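PDB 7DLA: nucleoside permease NupG from Escherichia coli K-12, which imports purine and pyrimidine nucleosides such as adenosine, uridine and thymidine across the bacterial inner membrane, driven by the proton motive force. Local coordinates for residues Q6-L17 and L168-L179; L25-F35 and A86-M95. The protein carries 1 engineered substitution. All blocks are in the same frame, centred on the assembly; numbering follows the deposited sequence.

Interaction 1: Q6-L17 and L168-L179; sequences QLKILSFLQFCL and LSAILVLFTLTL
Leu-13 and Leu-172 sit near the middle of a contact between two antiparallel transmembrane helices, the short segments 6-17 and 168-177 approaching to 8.9 Å between axes with 152° between their directions. Packing is knobs-into-holes in both senses. Leu-13 projects among Leu-168, Ile-171, Leu-172 and Phe-175, while Leu-172 fits among Leu-10, Leu-13, Gln-14 and Leu-17. The branches of Leu-172 divide the work: CD1 lies against Leu-13 CB and Leu-10 CD1, and CD2 meets Leu-17 CD2 at 3.4 Å. CG of Leu-172 stands opposite the backbone N across the first torsion (chi1 -169°), which sends these two methyls to different sides of the hole. At the far end, Leu-17 CB meets Leu-168 CB at 3.6 Å.

Toward the cytoplasm, Ile-9 lies across the ring of Phe-175. Its CG2 is over one face, 3.8 Å from the ring centroid, a CH-pi contact, and its CD1 reaches CZ. Gln-6 CG comes in at the ring edge, 3.8 Å from Phe-175 CE1. With an alanine at Phe-175 this flat surface is lost, and Ile-9 and Gln-6 CG would probably face a gap between the helices. The amide of Gln-6 extends past the ring to the end of the other helix, where NE2 makes two weak hydrogen bonds, to Thr-178 OG1 and Thr-178 O, both 3.3 Å. That hydroxyl in turn donates to Phe-175 O.

Neighbouring helices close in around the pair. Helix 68-86 packs Tyr-72 and His-76 against Leu-172, and both bond to Gln-14 OE1; helix 92-122 touches Gln-6 and Leu-17 through Arg-120 and Tyr-106; and helix 138-152 lies against Phe-12 and Cys-16.

Interaction 2: L25-F35 and A86-M95; sequences LGSYMFVTLKF and AAQVTTPEAM
Phe-35 and Met-95 meet where the segment leaving helix 25-32 passes the first turn of helix 92-122, and Met-95 threads most of the contact along its length. Its CB lies at the edge of the Phe-35 ring, 4.2 Å from CE2. One atom further, CG comes to 3.7 Å from the sulfur, SD, of Met-29. The chain bends twice, about CB-CG (chi2 54°) and about CG-SD (chi3 97°), and this double bend carries the methyl group back among the side chains of residues 25-33. There CE meets the edge of the Tyr-28 ring, 3.8 Å from CE2, and also approaches Leu-33 CD1 and Leu-25 CD1. One side chain thus joins Leu-25, Tyr-28, Met-29 and Leu-33 to the ring of Phe-35.

The Phe-35 ring also meets Pro-92, whose CG sits over one face, offset toward the rim, 3.5 Å from the ring centroid and 19° off the normal, a CH-pi contact. Thr-90 O lies near the plane of the same ring, at its edge, 3.7 Å from CE1. Leu-33 CD1 rests near two backbone carbonyls, those of Val-89 and Thr-90, and so packs on the connection between the helices. Thr-91 is the N-cap of helix 92-122, its OG1 weakly accepting from Ala-94 N, and Pro-92 follows it at a position suited to a residue without an N-H.

The contact therefore joins the periplasmic end of the first transmembrane helix to the short periplasmic turn between helices 68-86 and 92-122. Helix 37-64 borders it, with Ile-40 and Val-43 against Met-29 and Ser-39 against Pro-92, while helix 160-177 brings Leu-162 onto Ala-86 and Ala-87.

How the interactions relate
From the N terminus, the first transmembrane span begins at the cytoplasmic side with residues 6-17 and ends at the periplasmic side with helix 25-32. Interaction 2 closes the inner loop, when residues 86-95, which run from the end of helix 68-86 into helix 92-122, return to 25-35. Interaction 1 closes the outer one, when 168-179, near the cytoplasmic end of the sixth transmembrane helix, returns to 6-17. The inner loop nests in the outer without crossing it. Their centres are 27 Å apart, with nearest atoms about 10 Å apart. The first transmembrane span thus packs against the sixth toward its cytoplasmic end and against the connection between the third and fourth at its periplasmic end.

Interaction 1: Q6-L17 and L168-L179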
loop_
_atom_site.group_PDB
_atom_site.type_symbol
_atom_site.label_atom_id
_atom_site.label_comp_id
_atom_site.label_asym_id
_atom_site.label_seq_id
_atom_site.Cartn_x
_atom_site.Cartn_y
_atom_site.Cartn_z
ATOM N N GLN A 6 -19.751 -4.608 -14.316
ATOM C CA GLN A 6 -18.450 -4.950 -14.875
ATOM C C GLN A 6 -17.353 -4.240 -14.117
ATOM O O GLN A 6 -16.408 -4.873 -13.624
ATOM C CB GLN A 6 -18.381 -4.580 -16.353
ATOM C CG GLN A 6 -17.386 -5.395 -17.152
ATOM C CD GLN A 6 -17.254 -4.914 -18.586
ATOM O OE1 GLN A 6 -17.393 -3.718 -18.858
ATOM N NE2 GLN A 6 -16.940 -5.833 -19.505
ATOM N N LEU A 7 -17.477 -2.915 -13.996
ATOM C CA LEU A 7 -16.436 -2.143 -13.330
ATOM C C LEU A 7 -16.253 -2.597 -11.882
ATOM O O LEU A 7 -15.121 -2.674 -11.393
ATOM C CB LEU A 7 -16.780 -0.666 -13.410
ATOM C CG LEU A 7 -16.458 -0.087 -14.779
ATOM C CD1 LEU A 7 -16.260 1.417 -14.681
ATOM C CD2 LEU A 7 -15.267 -0.793 -15.423
ATOM N N LYS A 8 -17.361 -2.929 -11.199
ATOM C CA LYS A 8 -17.315 -3.365 -9.807
ATOM C C LYS A 8 -16.619 -4.720 -9.651
ATOM O O LYS A 8 -15.883 -4.939 -8.675
ATOM C CB LYS A 8 -18.732 -3.427 -9.254
ATOM C CG LYS A 8 -19.363 -2.095 -9.133
ATOM C CD LYS A 8 -20.430 -2.092 -8.077
ATOM C CE LYS A 8 -21.550 -1.107 -8.400
ATOM N NZ LYS A 8 -22.316 -0.680 -7.189
ATOM N N ILE A 9 -16.847 -5.647 -10.588
ATOM C CA ILE A 9 -16.125 -6.912 -10.564
ATOM C C ILE A 9 -14.653 -6.678 -10.806
ATOM O O ILE A 9 -13.809 -7.304 -10.150
ATOM C CB ILE A 9 -16.715 -7.886 -11.595
ATOM C CG1 ILE A 9 -18.170 -8.145 -11.246
ATOM C CG2 ILE A 9 -15.930 -9.183 -11.628
ATOM C CD1 ILE A 9 -18.949 -8.650 -12.358
ATOM N N LEU A 10 -14.317 -5.782 -11.745
ATOM C CA LEU A 10 -12.915 -5.455 -11.985
ATOM C C LEU A 10 -12.249 -4.884 -10.737
ATOM O O LEU A 10 -11.122 -5.261 -10.408
ATOM C CB LEU A 10 -12.808 -4.475 -13.138
ATOM C CG LEU A 10 -11.664 -4.885 -14.052
ATOM C CD1 LEU A 10 -11.884 -6.267 -14.584
ATOM C CD2 LEU A 10 -11.544 -3.884 -15.182
ATOM N N SER A 11 -12.925 -3.956 -10.046
ATOM C CA SER A 11 -12.395 -3.397 -8.802
ATOM C C SER A 11 -12.191 -4.504 -7.777
ATOM O O SER A 11 -11.076 -4.681 -7.247
ATOM C CB SER A 11 -13.345 -2.317 -8.271
ATOM O OG SER A 11 -12.662 -1.313 -7.550
ATOM N N PHE A 12 -13.263 -5.265 -7.502
ATOM C CA PHE A 12 -13.197 -6.394 -6.585
ATOM C C PHE A 12 -11.966 -7.237 -6.854
ATOM O O PHE A 12 -11.128 -7.424 -5.970
ATOM C CB PHE A 12 -14.425 -7.284 -6.722
ATOM C CG PHE A 12 -14.521 -8.308 -5.630
ATOM C CD1 PHE A 12 -15.066 -7.982 -4.401
ATOM C CD2 PHE A 12 -14.118 -9.604 -5.843
ATOM C CE1 PHE A 12 -15.161 -8.917 -3.393
ATOM C CE2 PHE A 12 -14.182 -10.536 -4.821
ATOM C CZ PHE A 12 -14.715 -10.183 -3.594
ATOM N N LEU A 13 -11.859 -7.766 -8.077
ATOM C CA LEU A 13 -10.801 -8.714 -8.418
ATOM C C LEU A 13 -9.426 -8.078 -8.305
ATOM O O LEU A 13 -8.496 -8.678 -7.735
ATOM C CB LEU A 13 -11.011 -9.263 -9.834
ATOM C CG LEU A 13 -12.189 -10.189 -10.011
ATOM C CD1 LEU A 13 -12.150 -10.733 -11.397
ATOM C CD2 LEU A 13 -12.033 -11.286 -9.004
ATOM N N GLN A 14 -9.273 -6.883 -8.897
ATOM C CA GLN A 14 -8.039 -6.119 -8.897
ATOM C C GLN A 14 -7.441 -6.103 -7.506
ATOM O O GLN A 14 -6.224 -6.223 -7.321
ATOM C CB GLN A 14 -8.294 -4.685 -9.352
ATOM C CG GLN A 14 -7.142 -3.758 -9.039
ATOM C CD GLN A 14 -6.014 -3.881 -10.041
ATOM O OE1 GLN A 14 -6.239 -4.231 -11.194
ATOM N NE2 GLN A 14 -4.793 -3.636 -9.599
ATOM N N PHE A 15 -8.304 -5.966 -6.512
ATOM C CA PHE A 15 -7.772 -5.876 -5.164
ATOM C C PHE A 15 -7.861 -7.164 -4.372
ATOM O O PHE A 15 -7.056 -7.370 -3.461
ATOM C CB PHE A 15 -8.478 -4.755 -4.428
ATOM C CG PHE A 15 -8.103 -3.436 -4.940
ATOM C CD1 PHE A 15 -6.790 -3.007 -4.842
ATOM C CD2 PHE A 15 -9.025 -2.642 -5.589
ATOM C CE1 PHE A 15 -6.426 -1.774 -5.334
ATOM C CE2 PHE A 15 -8.675 -1.409 -6.077
ATOM C CZ PHE A 15 -7.371 -0.972 -5.951
ATOM N N CYS A 16 -8.815 -8.028 -4.686
ATOM C CA CYS A 16 -8.883 -9.322 -4.035
ATOM C C CYS A 16 -7.580 -10.066 -4.239
ATOM O O CYS A 16 -6.985 -10.560 -3.278
ATOM C CB CYS A 16 -10.050 -10.118 -4.601
ATOM S SG CYS A 16 -10.603 -11.348 -3.474
ATOM N N LEU A 17 -7.091 -10.104 -5.488
ATOM C CA LEU A 17 -5.860 -10.847 -5.758
ATOM C C LEU A 17 -4.705 -10.300 -4.942
ATOM O O LEU A 17 -3.850 -11.066 -4.493
ATOM C CB LEU A 17 -5.502 -10.834 -7.247
ATOM C CG LEU A 17 -4.932 -9.600 -7.956
ATOM C CD1 LEU A 17 -3.396 -9.474 -7.881
ATOM C CD2 LEU A 17 -5.368 -9.608 -9.396
ATOM N N LEU A 168 -7.225 -15.647 -8.610
ATOM C CA LEU A 168 -7.979 -14.414 -8.823
ATOM C C LEU A 168 -7.420 -13.642 -10.004
ATOM O O LEU A 168 -8.171 -13.059 -10.782
ATOM C CB LEU A 168 -7.942 -13.484 -7.615
ATOM C CG LEU A 168 -8.726 -13.650 -6.310
ATOM C CD1 LEU A 168 -10.186 -14.133 -6.526
ATOM C CD2 LEU A 168 -8.010 -14.209 -5.105
ATOM N N SER A 169 -6.096 -13.609 -10.136
ATOM C CA SER A 169 -5.485 -12.860 -11.226
ATOM C C SER A 169 -5.897 -13.436 -12.565
ATOM O O SER A 169 -6.163 -12.695 -13.504
ATOM C CB SER A 169 -3.962 -12.854 -11.096
ATOM O OG SER A 169 -3.572 -12.536 -9.780
ATOM N N ALA A 170 -5.960 -14.758 -12.666
ATOM C CA ALA A 170 -6.379 -15.387 -13.916
ATOM C C ALA A 170 -7.857 -15.155 -14.192
ATOM O O ALA A 170 -8.240 -14.829 -15.321
ATOM C CB ALA A 170 -6.083 -16.877 -13.869
ATOM N N ILE A 171 -8.697 -15.369 -13.177
ATOM C CA ILE A 171 -10.100 -14.998 -13.262
ATOM C C ILE A 171 -10.223 -13.570 -13.754
ATOM O O ILE A 171 -11.002 -13.276 -14.672
ATOM C CB ILE A 171 -10.746 -15.178 -11.875
ATOM C CG1 ILE A 171 -10.647 -16.664 -11.475
ATOM C CG2 ILE A 171 -12.173 -14.557 -11.847
ATOM C CD1 ILE A 171 -11.661 -17.163 -10.470
ATOM N N LEU A 172 -9.440 -12.672 -13.159
ATOM C CA LEU A 172 -9.339 -11.288 -13.594
ATOM C C LEU A 172 -9.015 -11.186 -15.068
ATOM O O LEU A 172 -9.784 -10.593 -15.816
ATOM C CB LEU A 172 -8.295 -10.543 -12.749
ATOM C CG LEU A 172 -8.288 -9.040 -12.929
ATOM C CD1 LEU A 172 -9.678 -8.546 -12.791
ATOM C CD2 LEU A 172 -7.421 -8.395 -11.867
ATOM N N VAL A 173 -7.871 -11.721 -15.494
ATOM C CA VAL A 173 -7.454 -11.618 -16.887
ATOM C C VAL A 173 -8.596 -12.003 -17.806
ATOM O O VAL A 173 -8.906 -11.280 -18.762
ATOM C CB VAL A 173 -6.205 -12.459 -17.197
ATOM C CG1 VAL A 173 -5.591 -11.939 -18.491
ATOM C CG2 VAL A 173 -5.153 -12.302 -16.104
ATOM N N LEU A 174 -9.236 -13.132 -17.517
ATOM C CA LEU A 174 -10.394 -13.517 -18.312
ATOM C C LEU A 174 -11.455 -12.424 -18.303
ATOM O O LEU A 174 -12.024 -12.091 -19.350
ATOM C CB LEU A 174 -10.974 -14.834 -17.805
ATOM C CG LEU A 174 -10.128 -16.078 -18.056
ATOM C CD1 LEU A 174 -10.803 -17.298 -17.462
ATOM C CD2 LEU A 174 -9.929 -16.208 -19.561
ATOM N N PHE A 175 -11.733 -11.841 -17.132
ATOM C CA PHE A 175 -12.763 -10.812 -17.087
ATOM C C PHE A 175 -12.367 -9.570 -17.854
ATOM O O PHE A 175 -13.239 -8.887 -18.383
ATOM C CB PHE A 175 -13.116 -10.469 -15.654
ATOM C CG PHE A 175 -14.575 -10.217 -15.457
ATOM C CD1 PHE A 175 -15.144 -9.030 -15.893
ATOM C CD2 PHE A 175 -15.379 -11.159 -14.849
ATOM C CE1 PHE A 175 -16.488 -8.789 -15.735
ATOM C CE2 PHE A 175 -16.729 -10.925 -14.700
ATOM C CZ PHE A 175 -17.279 -9.731 -15.141
ATOM N N THR A 176 -11.085 -9.266 -17.945
ATOM C CA THR A 176 -10.715 -8.038 -18.620
ATOM C C THR A 176 -10.635 -8.252 -20.124
ATOM O O THR A 176 -10.538 -7.277 -20.884
ATOM C CB THR A 176 -9.397 -7.467 -18.060
ATOM O OG1 THR A 176 -8.261 -8.029 -18.728
ATOM C CG2 THR A 176 -9.271 -7.790 -16.567
ATOM N N LEU A 177 -10.664 -9.516 -20.570
ATOM C CA LEU A 177 -10.800 -9.787 -22.001
ATOM C C LEU A 177 -12.151 -9.360 -22.558
ATOM O O LEU A 177 -12.232 -8.962 -23.726
ATOM C CB LEU A 177 -10.575 -11.262 -22.289
ATOM C CG LEU A 177 -9.155 -11.727 -22.048
ATOM C CD1 LEU A 177 -9.162 -13.236 -22.061
ATOM C CD2 LEU A 177 -8.257 -11.179 -23.119
ATOM N N THR A 178 -13.200 -9.439 -21.755
ATOM C CA THR A 178 -14.535 -9.046 -22.161
ATOM C C THR A 178 -14.705 -7.546 -22.103
ATOM O O THR A 178 -15.791 -7.031 -22.404
ATOM C CB THR A 178 -15.563 -9.727 -21.263
ATOM O OG1 THR A 178 -15.816 -8.918 -20.103
ATOM C CG2 THR A 178 -15.014 -11.050 -20.808
ATOM N N LEU A 179 -13.656 -6.845 -21.703
ATOM C CA LEU A 179 -13.694 -5.410 -21.708
ATOM C C LEU A 179 -13.947 -4.924 -23.136
ATOM O O LEU A 179 -13.688 -5.651 -24.116
ATOM C CB LEU A 179 -12.388 -4.872 -21.150
ATOM C CG LEU A 179 -12.339 -4.567 -19.649
ATOM C CD1 LEU A 179 -11.224 -3.620 -19.371
ATOM C CD2 LEU A 179 -13.618 -3.975 -19.139
#

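Interaction 2: L25-F35 and A86-M95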
loop_
_atom_site.group_PDB
_atom_site.type_symbol
_atom_site.label_atom_id
_atom_site.label_comp_id
_atom_site.label_asym_id
_atom_site.label_seq_id
_atom_site.Cartn_x
_atom_site.Cartn_y
_atom_site.Cartn_z
ATOM N N LEU A 25 2.081 -12.261 3.765
ATOM C CA LEU A 25 3.297 -12.811 3.167
ATOM C C LEU A 25 4.517 -12.649 4.076
ATOM O O LEU A 25 5.436 -13.474 4.057
ATOM C CB LEU A 25 3.558 -12.148 1.819
ATOM C CG LEU A 25 4.728 -12.763 1.038
ATOM C CD1 LEU A 25 4.569 -14.263 0.728
ATOM C CD2 LEU A 25 5.140 -11.954 -0.193
ATOM N N GLY A 26 4.564 -11.588 4.868
ATOM C CA GLY A 26 5.641 -11.478 5.831
ATOM C C GLY A 26 5.656 -12.643 6.788
ATOM O O GLY A 26 6.685 -13.279 6.980
ATOM N N SER A 27 4.491 -12.932 7.376
ATOM C CA SER A 27 4.349 -14.051 8.345
ATOM C C SER A 27 4.742 -15.378 7.682
ATOM O O SER A 27 5.501 -16.147 8.306
ATOM C CB SER A 27 2.950 -14.109 8.902
ATOM O OG SER A 27 2.797 -13.196 9.979
ATOM N N TYR A 28 4.240 -15.629 6.468
ATOM C CA TYR A 28 4.538 -16.862 5.750
ATOM C C TYR A 28 6.030 -16.976 5.466
ATOM O O TYR A 28 6.591 -18.080 5.502
ATOM C CB TYR A 28 3.699 -16.923 4.469
ATOM C CG TYR A 28 4.185 -17.874 3.401
ATOM C CD1 TYR A 28 3.931 -19.260 3.464
ATOM C CD2 TYR A 28 4.888 -17.379 2.312
ATOM C CE1 TYR A 28 4.389 -20.134 2.447
ATOM C CE2 TYR A 28 5.338 -18.219 1.310
ATOM C CZ TYR A 28 5.092 -19.595 1.362
ATOM O OH TYR A 28 5.583 -20.360 0.310
ATOM N N MET A 29 6.702 -15.847 5.220
ATOM C CA MET A 29 8.152 -15.902 5.097
ATOM C C MET A 29 8.814 -16.184 6.439
ATOM O O MET A 29 9.807 -16.914 6.501
ATOM C CB MET A 29 8.673 -14.601 4.508
ATOM C CG MET A 29 8.222 -14.425 3.099
ATOM S SD MET A 29 9.052 -13.145 2.200
ATOM C CE MET A 29 7.906 -11.781 2.516
ATOM N N PHE A 30 8.274 -15.646 7.525
ATOM C CA PHE A 30 8.950 -15.779 8.812
ATOM C C PHE A 30 8.579 -17.069 9.534
ATOM O O PHE A 30 9.452 -17.888 9.836
ATOM C CB PHE A 30 8.642 -14.563 9.684
ATOM C CG PHE A 30 9.296 -14.593 11.024
ATOM C CD1 PHE A 30 10.618 -14.226 11.169
ATOM C CD2 PHE A 30 8.592 -15.020 12.140
ATOM C CE1 PHE A 30 11.223 -14.238 12.408
ATOM C CE2 PHE A 30 9.190 -15.022 13.389
ATOM C CZ PHE A 30 10.512 -14.638 13.521
ATOM N N VAL A 31 7.290 -17.255 9.824
ATOM C CA VAL A 31 6.868 -18.409 10.609
ATOM C C VAL A 31 7.088 -19.705 9.837
ATOM O O VAL A 31 7.671 -20.664 10.360
ATOM C CB VAL A 31 5.403 -18.249 11.043
ATOM C CG1 VAL A 31 4.796 -19.607 11.370
ATOM C CG2 VAL A 31 5.305 -17.333 12.237
ATOM N N THR A 32 6.650 -19.751 8.582
ATOM C CA THR A 32 6.788 -20.977 7.811
ATOM C C THR A 32 8.141 -21.108 7.123
ATOM O O THR A 32 8.827 -22.109 7.317
ATOM C CB THR A 32 5.637 -21.096 6.803
ATOM O OG1 THR A 32 4.393 -20.887 7.483
ATOM C CG2 THR A 32 5.634 -22.446 6.140
ATOM N N LEU A 33 8.553 -20.139 6.323
ATOM C CA LEU A 33 9.798 -20.302 5.579
ATOM C C LEU A 33 11.056 -20.009 6.406
ATOM O O LEU A 33 12.163 -20.083 5.857
ATOM C CB LEU A 33 9.789 -19.407 4.342
ATOM C CG LEU A 33 8.812 -19.749 3.220
ATOM C CD1 LEU A 33 9.411 -19.396 1.864
ATOM C CD2 LEU A 33 8.378 -21.167 3.267
ATOM N N LYS A 34 10.919 -19.672 7.690
ATOM C CA LYS A 34 12.058 -19.355 8.549
ATOM C C LYS A 34 12.979 -18.356 7.853
ATOM O O LYS A 34 14.117 -18.663 7.502
ATOM C CB LYS A 34 12.816 -20.630 8.944
ATOM C CG LYS A 34 11.949 -21.784 9.522
ATOM C CD LYS A 34 11.127 -21.398 10.746
ATOM C CE LYS A 34 10.418 -22.598 11.412
ATOM N NZ LYS A 34 9.896 -23.696 10.504
ATOM N N PHE A 35 12.431 -17.177 7.576
ATOM C CA PHE A 35 13.139 -16.060 6.977
ATOM C C PHE A 35 13.415 -15.078 8.098
ATOM O O PHE A 35 12.615 -14.963 9.029
ATOM C CB PHE A 35 12.261 -15.389 5.923
ATOM C CG PHE A 35 12.409 -15.960 4.551
ATOM C CD1 PHE A 35 12.900 -17.249 4.367
ATOM C CD2 PHE A 35 12.019 -15.231 3.449
ATOM C CE1 PHE A 35 13.029 -17.782 3.099
ATOM C CE2 PHE A 35 12.142 -15.760 2.182
ATOM C CZ PHE A 35 12.635 -17.050 2.007
ATOM N N ALA A 86 5.657 -18.218 -7.075
ATOM C CA ALA A 86 6.062 -17.749 -5.756
ATOM C C ALA A 86 5.624 -18.730 -4.675
ATOM O O ALA A 86 6.339 -18.927 -3.681
ATOM C CB ALA A 86 5.495 -16.335 -5.506
ATOM N N ALA A 87 4.459 -19.365 -4.863
ATOM C CA ALA A 87 4.083 -20.447 -3.956
ATOM C C ALA A 87 5.019 -21.659 -4.051
ATOM O O ALA A 87 4.935 -22.557 -3.210
ATOM C CB ALA A 87 2.641 -20.856 -4.201
ATOM N N GLN A 88 5.929 -21.696 -5.025
ATOM C CA GLN A 88 6.944 -22.738 -5.130
ATOM C C GLN A 88 8.352 -22.240 -4.810
ATOM O O GLN A 88 9.339 -22.936 -5.071
ATOM C CB GLN A 88 6.902 -23.367 -6.522
ATOM C CG GLN A 88 5.545 -23.917 -6.909
ATOM C CD GLN A 88 5.701 -25.186 -7.720
ATOM O OE1 GLN A 88 6.104 -25.140 -8.891
ATOM N NE2 GLN A 88 5.501 -26.338 -7.064
ATOM N N VAL A 89 8.469 -21.060 -4.238
ATOM C CA VAL A 89 9.761 -20.456 -3.960
ATOM C C VAL A 89 10.115 -20.752 -2.514
ATOM O O VAL A 89 9.267 -20.615 -1.619
ATOM C CB VAL A 89 9.726 -18.944 -4.232
ATOM C CG1 VAL A 89 10.734 -18.229 -3.363
ATOM C CG2 VAL A 89 9.959 -18.673 -5.718
ATOM N N THR A 90 11.356 -21.169 -2.278
ATOM C CA THR A 90 11.760 -21.564 -0.942
ATOM C C THR A 90 12.872 -20.703 -0.347
ATOM O O THR A 90 13.079 -20.769 0.867
ATOM C CB THR A 90 12.170 -23.049 -0.945
ATOM O OG1 THR A 90 12.850 -23.365 0.267
ATOM C CG2 THR A 90 13.094 -23.340 -2.101
ATOM N N THR A 91 13.545 -19.853 -1.139
ATOM C CA THR A 91 14.659 -19.022 -0.675
ATOM C C THR A 91 14.345 -17.521 -0.758
ATOM O O THR A 91 13.495 -17.098 -1.553
ATOM C CB THR A 91 15.922 -19.307 -1.494
ATOM O OG1 THR A 91 15.766 -18.774 -2.809
ATOM C CG2 THR A 91 16.102 -20.791 -1.628
ATOM N N PRO A 92 15.031 -16.688 0.044
ATOM C CA PRO A 92 14.736 -15.244 0.017
ATOM C C PRO A 92 15.098 -14.565 -1.284
ATOM O O PRO A 92 14.349 -13.711 -1.747
ATOM C CB PRO A 92 15.584 -14.704 1.173
ATOM C CG PRO A 92 15.762 -15.852 2.053
ATOM C CD PRO A 92 16.009 -16.979 1.101
ATOM N N GLU A 93 16.260 -14.866 -1.854
ATOM C CA GLU A 93 16.656 -14.232 -3.107
ATOM C C GLU A 93 15.623 -14.507 -4.192
ATOM O O GLU A 93 15.237 -13.604 -4.954
ATOM C CB GLU A 93 18.038 -14.743 -3.518
ATOM C CG GLU A 93 18.290 -16.196 -3.052
ATOM C CD GLU A 93 18.844 -16.341 -1.622
ATOM O OE1 GLU A 93 19.703 -17.224 -1.434
ATOM O OE2 GLU A 93 18.459 -15.581 -0.698
ATOM N N ALA A 94 15.120 -15.747 -4.232
ATOM C CA ALA A 94 14.063 -16.111 -5.169
ATOM C C ALA A 94 12.758 -15.410 -4.843
ATOM O O ALA A 94 12.063 -14.944 -5.750
ATOM C CB ALA A 94 13.850 -17.616 -5.158
ATOM N N MET A 95 12.386 -15.364 -3.561
ATOM C CA MET A 95 11.185 -14.636 -3.185
ATOM C C MET A 95 11.270 -13.196 -3.662
ATOM O O MET A 95 10.319 -12.673 -4.247
ATOM C CB MET A 95 10.975 -14.680 -1.671
ATOM C CG MET A 95 9.567 -14.275 -1.265
ATOM S SD MET A 95 8.307 -15.277 -2.160
ATOM C CE MET A 95 7.931 -16.546 -0.951
#